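Local coordinates for photosystem II assembly protein Ycf48 (Thermosynechococcus elongatus, PDB 5OJ5) that assists the early stages of photosystem II assembly and the replacement of photodamaged D1, binding the C-terminal extension of D1, at residues N110-I114 / G151-A155; G203-S207 / P218-T222. The contacts are given in a common frame with arbitrary orientation. Residue numbers count along the deposited sequence, not the author numbering.

Contact 1 of 2, residues N110-I114 / G151-A155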
ATOM      1  N   ASN A 110     -15.999  -1.124 -12.693  1.00 12.18           N
ATOM      2  CA  ASN A 110     -16.179  -2.574 -12.660  1.00 13.10           C
ATOM      3  C   ASN A 110     -14.995  -3.347 -13.223  1.00 11.67           C
ATOM      4  O   ASN A 110     -15.020  -4.586 -13.172  1.00 12.21           O
ATOM      5  CB  ASN A 110     -17.464  -2.994 -13.381  1.00 15.73           C
ATOM      6  CG  ASN A 110     -18.650  -3.254 -12.407  1.00 15.68           C
ATOM      7  OD1 ASN A 110     -18.541  -3.152 -11.202  1.00 17.47           O
ATOM      8  ND2 ASN A 110     -19.767  -3.627 -12.970  1.00 20.28           N
ATOM      9  N   GLU A 111     -13.977  -2.675 -13.781  1.00 11.20           N
ATOM     10  CA  GLU A 111     -12.804  -3.368 -14.288  1.00 10.71           C
ATOM     11  C   GLU A 111     -11.776  -3.517 -13.174  1.00  9.70           C
ATOM     12  O   GLU A 111     -11.354  -2.521 -12.587  1.00 10.09           O
ATOM     13  CB  GLU A 111     -12.178  -2.649 -15.464  1.00 11.50           C
ATOM     14  CG  GLU A 111     -11.121  -3.525 -16.064  1.00 14.10           C
ATOM     15  CD  GLU A 111     -10.619  -3.038 -17.413  1.00 14.82           C
ATOM     16  OE1 GLU A 111     -10.638  -1.801 -17.714  1.00 15.07           O
ATOM     17  OE2 GLU A 111     -10.228  -3.931 -18.266  1.00 17.73           O
ATOM     18  N   GLY A 112     -11.383  -4.760 -12.885  1.00  9.66           N
ATOM     19  CA  GLY A 112     -10.455  -5.029 -11.816  1.00 10.08           C
ATOM     20  C   GLY A 112      -9.373  -6.007 -12.225  1.00  8.82           C
ATOM     21  O   GLY A 112      -9.538  -6.825 -13.125  1.00  9.73           O
ATOM     22  N   TRP A 113      -8.272  -5.914 -11.487  1.00  8.48           N
ATOM     23  CA  TRP A 113      -7.084  -6.706 -11.753  1.00  8.73           C
ATOM     24  C   TRP A 113      -6.482  -7.152 -10.429  1.00  8.42           C
ATOM     25  O   TRP A 113      -6.475  -6.381  -9.459  1.00  8.99           O
ATOM     26  CB  TRP A 113      -6.025  -5.859 -12.467  1.00  9.75           C
ATOM     27  CG  TRP A 113      -6.475  -5.155 -13.704  1.00  9.27           C
ATOM     28  CD1 TRP A 113      -7.231  -4.026 -13.776  1.00 10.34           C
ATOM     29  CD2 TRP A 113      -6.193  -5.530 -15.049  1.00  9.92           C
ATOM     30  NE1 TRP A 113      -7.425  -3.658 -15.099  1.00 11.09           N
ATOM     31  CE2 TRP A 113      -6.797  -4.567 -15.892  1.00 10.93           C
ATOM     32  CE3 TRP A 113      -5.453  -6.571 -15.622  1.00 12.21           C
ATOM     33  CZ2 TRP A 113      -6.682  -4.624 -17.289  1.00 13.62           C
ATOM     34  CZ3 TRP A 113      -5.354  -6.640 -17.017  1.00 15.16           C
ATOM     35  CH2 TRP A 113      -5.958  -5.663 -17.814  1.00 14.45           C
ATOM     36  N   ILE A 114      -5.959  -8.369 -10.397  1.00  8.80           N
ATOM     37  CA  ILE A 114      -5.181  -8.881  -9.262  1.00  9.20           C
ATOM     38  C   ILE A 114      -3.893  -9.448  -9.828  1.00  9.27           C
ATOM     39  O   ILE A 114      -3.922 -10.146 -10.845  1.00  9.69           O
ATOM     40  CB  ILE A 114      -5.942 -10.001  -8.522  1.00  9.41           C
ATOM     41  CG1 ILE A 114      -7.236  -9.452  -7.904  1.00 10.21           C
ATOM     42  CG2 ILE A 114      -5.054 -10.628  -7.441  1.00 11.67           C
ATOM     43  CD1 ILE A 114      -8.195 -10.559  -7.456  1.00 12.13           C
ATOM     44  N   GLY A 151      -8.719   1.892 -16.266  1.00 11.31           N
ATOM     45  CA  GLY A 151     -10.030   1.907 -16.871  1.00 11.73           C
ATOM     46  C   GLY A 151      -9.980   1.605 -18.350  1.00 10.88           C
ATOM     47  O   GLY A 151      -8.959   1.753 -19.024  1.00 10.58           O
ATOM     48  N   ASN A 152     -11.127   1.155 -18.843  1.00 12.46           N
ATOM     49  CA  ASN A 152     -11.355   1.015 -20.264  1.00 13.63           C
ATOM     50  C   ASN A 152     -10.296   0.190 -20.948  1.00 12.46           C
ATOM     51  O   ASN A 152      -9.877   0.538 -22.054  1.00 15.48           O
ATOM     52  CB  ASN A 152     -11.507   2.392 -20.921  1.00 17.92           C
ATOM     53  CG  ASN A 152     -12.719   3.135 -20.394  1.00 24.43           C
ATOM     54  OD1 ASN A 152     -13.842   2.752 -20.671  1.00 30.91           O
ATOM     55  ND2 ASN A 152     -12.493   4.188 -19.618  1.00 26.64           N
ATOM     56  N   GLY A 153      -9.867  -0.913 -20.300  1.00 12.35           N
ATOM     57  CA  GLY A 153      -8.941  -1.832 -20.913  1.00 13.33           C
ATOM     58  C   GLY A 153      -7.480  -1.552 -20.667  1.00 11.05           C
ATOM     59  O   GLY A 153      -6.627  -2.337 -21.116  1.00 12.22           O
ATOM     60  N   SER A 154      -7.145  -0.474 -19.965  1.00  9.67           N
ATOM     61  CA  SER A 154      -5.751  -0.123 -19.746  1.00  9.60           C
ATOM     62  C   SER A 154      -5.341  -0.400 -18.301  1.00  9.46           C
ATOM     63  O   SER A 154      -6.126  -0.241 -17.359  1.00  9.69           O
ATOM     64  CB  SER A 154      -5.544   1.358 -20.055  1.00 10.00           C
ATOM     65  OG  SER A 154      -5.558   1.631 -21.464  1.00 10.76           O
ATOM     66  N   ALA A 155      -4.074  -0.787 -18.141  1.00  9.73           N
ATOM     67  CA  ALA A 155      -3.526  -1.019 -16.805  1.00  9.75           C
ATOM     68  C   ALA A 155      -2.012  -0.933 -16.896  1.00 10.22           C
ATOM     69  O   ALA A 155      -1.422  -1.115 -17.967  1.00 11.26           O
ATOM     70  CB  ALA A 155      -3.935  -2.372 -16.251  1.00 11.09           C
TER
HETATM   71  O   HOH W   1      -8.472  -1.088 -16.193  1.00 12.51           O

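Contact 2 of 2, residues G203-S207 / P218-T222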
ATOM      1  N   GLY A 203      17.490  -0.831   1.826  1.00 11.69           N
ATOM      2  CA  GLY A 203      17.288   0.547   2.230  1.00 12.29           C
ATOM      3  C   GLY A 203      18.491   1.443   2.079  1.00 11.29           C
ATOM      4  O   GLY A 203      18.496   2.539   2.670  1.00 12.11           O
ATOM      5  N   SER A 204      19.483   1.064   1.272  1.00 11.73           N
ATOM      6  CA  SER A 204      20.640   1.935   1.082  0.84 11.64           C
ATOM      7  C   SER A 204      20.294   3.199   0.337  1.00 11.42           C
ATOM      8  O   SER A 204      20.910   4.244   0.568  1.00 13.31           O
ATOM      9  CB  SER A 204      21.737   1.194   0.332  0.84 12.98           C
ATOM     10  OG  SER A 204      22.361   0.223   1.157  0.84 14.59           O
ATOM     11  N   PHE A 205      19.336   3.112  -0.614  1.00 11.46           N
ATOM     12  CA  PHE A 205      18.990   4.245  -1.457  1.00 11.70           C
ATOM     13  C   PHE A 205      17.565   4.054  -1.973  1.00 10.01           C
ATOM     14  O   PHE A 205      16.879   3.101  -1.601  1.00 10.15           O
ATOM     15  CB  PHE A 205      20.089   4.533  -2.476  1.00 13.65           C
ATOM     16  CG  PHE A 205      20.364   3.405  -3.421  1.00 13.78           C
ATOM     17  CD1 PHE A 205      19.531   3.190  -4.519  1.00 14.34           C
ATOM     18  CD2 PHE A 205      21.445   2.536  -3.226  1.00 15.75           C
ATOM     19  CE1 PHE A 205      19.788   2.158  -5.417  1.00 16.28           C
ATOM     20  CE2 PHE A 205      21.690   1.503  -4.126  1.00 17.32           C
ATOM     21  CZ  PHE A 205      20.842   1.301  -5.187  1.00 17.26           C
ATOM     22  N   TYR A 206      17.088   4.993  -2.795  1.00 10.23           N
ATOM     23  CA  TYR A 206      15.776   4.864  -3.401  1.00 10.49           C
ATOM     24  C   TYR A 206      15.893   5.228  -4.860  1.00 10.67           C
ATOM     25  O   TYR A 206      16.894   5.789  -5.303  1.00 11.88           O
ATOM     26  CB  TYR A 206      14.728   5.695  -2.659  1.00 10.93           C
ATOM     27  CG  TYR A 206      14.868   7.190  -2.773  1.00 10.80           C
ATOM     28  CD1 TYR A 206      14.092   7.931  -3.695  1.00 11.58           C
ATOM     29  CD2 TYR A 206      15.712   7.914  -1.933  1.00 11.65           C
ATOM     30  CE1 TYR A 206      14.191   9.300  -3.784  1.00 12.50           C
ATOM     31  CE2 TYR A 206      15.807   9.306  -2.031  1.00 13.27           C
ATOM     32  CZ  TYR A 206      15.030   9.981  -2.954  1.00 12.95           C
ATOM     33  OH  TYR A 206      15.146  11.355  -3.019  1.00 15.94           O
ATOM     34  N   SER A 207      14.834   4.907  -5.592  1.00  9.72           N
ATOM     35  CA  SER A 207      14.775   5.186  -7.016  1.00 10.68           C
ATOM     36  C   SER A 207      13.408   5.772  -7.353  1.00 10.15           C
ATOM     37  O   SER A 207      12.404   5.445  -6.716  1.00 10.38           O
ATOM     38  CB  SER A 207      15.019   3.958  -7.865  1.00 12.88           C
ATOM     39  OG  SER A 207      16.297   3.398  -7.537  1.00 13.86           O
ATOM     40  N   PRO A 218      18.264   6.495  -9.635  1.00 12.85           N
ATOM     41  CA  PRO A 218      18.629   6.284  -8.226  1.00 13.40           C
ATOM     42  C   PRO A 218      18.952   7.602  -7.545  1.00 13.20           C
ATOM     43  O   PRO A 218      19.428   8.561  -8.167  1.00 15.37           O
ATOM     44  CB  PRO A 218      19.889   5.412  -8.330  1.00 16.33           C
ATOM     45  CG  PRO A 218      20.515   5.819  -9.632  1.00 18.76           C
ATOM     46  CD  PRO A 218      19.359   6.125 -10.550  1.00 16.73           C
ATOM     47  N   HIS A 219      18.704   7.626  -6.250  1.00 12.08           N
ATOM     48  CA  HIS A 219      18.955   8.781  -5.386  1.00 12.95           C
ATOM     49  C   HIS A 219      19.559   8.260  -4.082  1.00 12.46           C
ATOM     50  O   HIS A 219      19.042   7.307  -3.498  1.00 12.73           O
ATOM     51  CB  HIS A 219      17.656   9.503  -5.042  1.00 13.90           C
ATOM     52  CG  HIS A 219      16.889   9.953  -6.221  1.00 14.76           C
ATOM     53  ND1 HIS A 219      17.137  11.127  -6.883  1.00 20.42           N
ATOM     54  CD2 HIS A 219      15.890   9.337  -6.890  1.00 14.98           C
ATOM     55  CE1 HIS A 219      16.284  11.229  -7.896  1.00 19.74           C
ATOM     56  NE2 HIS A 219      15.499  10.165  -7.894  1.00 16.59           N
ATOM     57  N   ASN A 220      20.679   8.814  -3.621  0.64 15.59           N
ATOM     58  CA  ASN A 220      21.180   8.325  -2.330  0.64 15.37           C
ATOM     59  C   ASN A 220      20.244   8.748  -1.197  0.64 14.67           C
ATOM     60  O   ASN A 220      19.536   9.761  -1.263  0.64 15.22           O
ATOM     61  CB  ASN A 220      22.605   8.810  -2.003  0.64 16.90           C
ATOM     62  CG  ASN A 220      23.372   7.851  -1.049  0.64 17.89           C
ATOM     63  OD1 ASN A 220      22.844   6.818  -0.559  0.64 16.87           O
ATOM     64  ND2 ASN A 220      24.658   8.178  -0.818  0.64 21.60           N
ATOM     65  N   ARG A 221      20.232   7.947  -0.152  1.00 14.84           N
ATOM     66  CA  ARG A 221      19.501   8.266   1.069  1.00 14.51           C
ATOM     67  C   ARG A 221      20.161   9.466   1.753  1.00 13.85           C
ATOM     68  O   ARG A 221      21.308   9.829   1.481  1.00 15.19           O
ATOM     69  CB  ARG A 221      19.370   7.051   1.994  1.00 14.06           C
ATOM     70  CG  ARG A 221      20.624   6.687   2.768  1.00 13.15           C
ATOM     71  CD  ARG A 221      20.320   5.495   3.603  1.00 13.35           C
ATOM     72  NE  ARG A 221      21.388   5.159   4.543  1.00 13.19           N
ATOM     73  CZ  ARG A 221      22.462   4.443   4.243  1.00 13.59           C
ATOM     74  NH1 ARG A 221      22.658   3.997   3.009  1.00 14.37           N
ATOM     75  NH2 ARG A 221      23.370   4.204   5.193  1.00 14.92           N
ATOM     76  N   THR A 222      19.423  10.085   2.664  1.00 14.51           N
ATOM     77  CA  THR A 222      19.847  11.319   3.282  1.00 15.74           C
ATOM     78  C   THR A 222      19.956  11.180   4.790  1.00 15.78           C
ATOM     79  O   THR A 222      20.142  12.193   5.501  1.00 19.16           O
ATOM     80  CB  THR A 222      18.966  12.485   2.850  1.00 20.04           C
ATOM     81  OG1 THR A 222      17.605  12.130   3.068  1.00 21.55           O
ATOM     82  CG2 THR A 222      19.168  12.793   1.348  1.00 22.10           C
TER
HETATM   83  O   HOH W   2      24.527   1.813   2.018  1.00 26.78           O

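Contact 1 of 2, residues N110-I114 / G151-A155
Two successive blades of the seven-bladed propeller meet here, side chains of strand 111-117 packing against the hairpin turn that joins strands 144-151 and 154-159. After N110, the first contact comes from E111, whose extended side chain (chi1 and chi2 both t) carries its carboxylate to the turn. OE1 of E111 accepts a hydrogen bond from N of G153 (2.8 Å, nearly straight), so the acid ties down an amide inside the type I' turn G151-S154, itself closed by N of S154 to O of G151 (3.0 Å). Glycine suits G151 and G153, since at their backbone angles a CB would collide with the preceding carbonyl. The indole of W113 offers an apolar face and a polar N-H: CB of A155 lies over the six-membered ring, 3.9 Å from its centroid, a CH-pi contact that a small methyl fits, while NE1 of W113 donates to a water (3.0 Å). The same water accepts from N of G151 (3.0 Å), donates to O of S154 (2.8 Å) and only weakly to OE1 of E111, bridging both blades. The side chain of I114 packs on F102 and V105 of strand 101-108. Around the contact, NE2 of H123 is hydrogen-bonded to OE2 of E111, and the H123 ring meets that of W113, which also packs on I147 and A149 of strand 144-151 and on T167 of strand 164-167.

Contact 2 of 2, residues G203-S207 / P218-T222
This is the outer beta hairpin of a propeller blade, strands 205-209 and 217-220 running antiparallel with 217-220 at the edge of the four-stranded sheet, and all ten residues belong to the Arg-rich patch. Y206 and H219 form its hydrogen-bonded pair: N of Y206 donates to O of H219 (3.1 Å) and N of H219 to O of Y206 (2.7 Å), so each residue satisfies both of its backbone polar groups. O of Y206 also receives a CA-H...O contact from CA of P218 (3.4 Å). Proline, lacking an amide proton, suits P218: in its non-hydrogen-bonded pair with S207 its N points away from strand 205-209, toward the open side of an edge strand. O of F205 is hydrogen-bonded to OG of S200. CB of H219 sits over the Y206 ring, 3.6 Å from its centroid, a CH-pi contact; the two rings are near parallel but slid apart. NE2 of H219 is hydrogen-bonded to OG1 of T208, and OH of Y206 weakly to NE1 of W258.

Beyond the paired strands a long arginine takes over. NH1 of R221 donates to O of S204 (3.0 Å), while NH2 is held by O of S224 and NE, weakly, by O of T223. A long side chain with several donors suits arginine to meeting carbonyls of two loops at once. N of R221 makes a weak bond to OD1 of N220 (2.9 Å). A last link is a water that accepts from NH1 of R221 (3.0 Å) and is hydrogen-bonded to OG of S204 at 2.8 Å.

From the N terminus the chain passes strand 47-51, which joins the sheet of the C-terminal strands, and the blade 58-90 before entering contact 1 at 110-114. It completes the outer strands of that blade and returns at 151-155 in the next, so the contact closes a loop of 36 intervening residues between neighbouring blades. The chain then finishes this second blade and begins the following one before contact 2 opens at 203-207; that contact closes after only ten more residues, at 218-222. The two are therefore in series, neither enclosing nor crossing the other; the centres of contact 1 and contact 2 lie about 32 Å apart. Contact 1 ties blade to blade, whereas contact 2 pairs the two outer strands of a single blade.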